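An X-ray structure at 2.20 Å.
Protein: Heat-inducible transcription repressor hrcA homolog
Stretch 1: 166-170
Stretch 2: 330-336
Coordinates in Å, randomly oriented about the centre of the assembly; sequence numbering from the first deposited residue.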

# COMPACT_ATOMS: atom_id res chain seq x y z
N THR A 166 18.99 11.65 -17.80
CA THR A 166 18.48 12.98 -17.88
C THR A 166 18.66 13.61 -16.49
O THR A 166 19.07 12.92 -15.58
CB THR A 166 17.02 12.79 -18.33
OG1 THR A 166 16.89 13.15 -19.72
CG2 THR A 166 16.04 13.57 -17.57
N GLU A 167 18.39 14.91 -16.30
CA GLU A 167 18.47 15.54 -14.97
C GLU A 167 17.45 14.97 -13.98
O GLU A 167 17.63 15.10 -12.77
CB GLU A 167 18.36 17.07 -15.05
CG GLU A 167 16.99 17.60 -15.47
CD GLU A 167 16.85 19.09 -15.25
OE1 GLU A 167 16.42 19.79 -16.19
OE2 GLU A 167 17.19 19.56 -14.14
N PHE A 168 16.40 14.33 -14.50
CA PHE A 168 15.34 13.70 -13.71
C PHE A 168 15.46 12.19 -13.52
O PHE A 168 14.57 11.57 -12.93
CB PHE A 168 13.98 14.00 -14.36
CG PHE A 168 13.70 15.46 -14.52
CD1 PHE A 168 13.32 15.97 -15.74
CD2 PHE A 168 13.87 16.33 -13.45
CE1 PHE A 168 13.06 17.33 -15.89
CE2 PHE A 168 13.61 17.69 -13.59
CZ PHE A 168 13.20 18.18 -14.81
N GLY A 169 16.51 11.57 -14.04
CA GLY A 169 16.75 10.15 -13.81
C GLY A 169 16.99 9.35 -15.08
O GLY A 169 17.48 9.88 -16.06
N VAL A 170 16.65 8.07 -15.04
CA VAL A 170 16.89 7.16 -16.16
C VAL A 170 15.58 6.99 -16.94
O VAL A 170 14.56 6.57 -16.38
CB VAL A 170 17.37 5.81 -15.63
CG1 VAL A 170 17.72 4.85 -16.76
CG2 VAL A 170 18.57 6.00 -14.70
N GLU A 330 9.29 16.72 -4.30
CA GLU A 330 10.42 16.11 -3.57
C GLU A 330 11.23 15.18 -4.47
O GLU A 330 12.48 15.23 -4.45
CB GLU A 330 9.93 15.30 -2.40
CG GLU A 330 10.33 15.84 -1.06
CD GLU A 330 9.45 15.26 0.04
OE1 GLU A 330 8.91 16.06 0.84
OE2 GLU A 330 9.30 14.01 0.09
N TYR A 331 10.54 14.30 -5.21
CA TYR A 331 11.21 13.44 -6.15
C TYR A 331 12.02 14.28 -7.18
O TYR A 331 13.20 14.06 -7.37
CB TYR A 331 10.26 12.46 -6.87
CG TYR A 331 11.05 11.65 -7.89
CD1 TYR A 331 11.74 10.50 -7.51
CD2 TYR A 331 11.20 12.11 -9.18
CE1 TYR A 331 12.52 9.80 -8.44
CE2 TYR A 331 11.98 11.42 -10.11
CZ TYR A 331 12.64 10.27 -9.73
OH TYR A 331 13.41 9.61 -10.68
N PHE A 332 11.37 15.24 -7.82
CA PHE A 332 12.02 15.97 -8.92
C PHE A 332 13.16 16.87 -8.43
O PHE A 332 14.21 16.99 -9.10
CB PHE A 332 10.98 16.70 -9.79
CG PHE A 332 10.32 15.79 -10.76
CD1 PHE A 332 9.18 15.06 -10.40
CD2 PHE A 332 10.87 15.58 -12.01
CE1 PHE A 332 8.63 14.17 -11.28
CE2 PHE A 332 10.30 14.70 -12.91
CZ PHE A 332 9.18 13.99 -12.55
N THR A 333 13.00 17.42 -7.23
CA THR A 333 13.98 18.29 -6.60
C THR A 333 15.20 17.54 -6.07
O THR A 333 16.31 18.07 -6.09
CB THR A 333 13.35 19.09 -5.43
OG1 THR A 333 12.33 19.96 -5.92
CG2 THR A 333 14.35 20.05 -4.78
N SER A 334 14.98 16.33 -5.54
CA SER A 334 16.08 15.54 -4.98
C SER A 334 16.88 14.92 -6.11
O SER A 334 18.05 14.66 -5.98
CB SER A 334 15.55 14.45 -4.04
OG SER A 334 14.87 13.45 -4.77
N THR A 335 16.22 14.69 -7.23
CA THR A 335 16.87 14.31 -8.46
C THR A 335 17.37 15.62 -9.07
O THR A 335 16.86 16.09 -10.10
CB THR A 335 15.85 13.58 -9.38
OG1 THR A 335 15.12 12.61 -8.62
CG2 THR A 335 16.53 12.75 -10.44
N SER A 336 18.37 16.21 -8.39
CA SER A 336 18.81 17.60 -8.58
C SER A 336 20.16 17.56 -9.23
O SER A 336 21.11 17.58 -8.42
CB SER A 336 18.93 18.35 -7.26
OG SER A 336 19.56 17.55 -6.27

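Thr-166 opens a type I beta turn that ends at Gly-169. Its own atoms do not reach the second stretch. The turn is closed by backbone hydrogen bonds in both directions: Thr-166 N to Gly-169 O at 2.9 Å, and Gly-169 N to Thr-166 O at 3.3 Å.

Glu-167 meets the second stretch through its backbone. Its carbonyl Glu-167 O lies 2.9 Å from Thr-335 O. Both atoms are acceptors, so this close approach is not a hydrogen bond. The carboxylate stays clear of the contact, and the residue is partly exposed, as suits a charged group.

Phe-168 is the main contact residue of the turn and has the largest area covered by the other stretch. With chi1 in the m rotamer, its ring packs against Phe-332. The edge of Phe-332 points toward the face of Phe-168, with centroids 5.2 Å apart and planes at 70°. The closest atoms, Phe-168 CD2 and Phe-332 CD2, are 3.4 Å apart. Two buried aromatic rings suit this apolar contact. The backbone of Phe-168 adds the one hydrogen bond between the stretches: Tyr-331 OH donates to Phe-168 O at 3.2 Å. The t rotamer of Tyr-331 carries its hydroxyl to this carbonyl. Thr-335 points toward the turn, and its methyl Thr-335 CG2 sits 3.3 Å from Phe-168 C. Its hydroxyl is engaged within its own stretch, where Thr-335 OG1 donates to Tyr-331 O at 2.7 Å. Thr-335 thus offers a methyl to the turn while its polar atom is satisfied.

Gly-169 is buried beside the same methyl, with Gly-169 N 3.8 Å from Thr-335 CG2. Its phi/psi of 128/-152 calls for glycine. A CB here would also lie tight against Tyr-331 OH, at 3.2 Å.

Val-170 is buried but does not touch the second stretch.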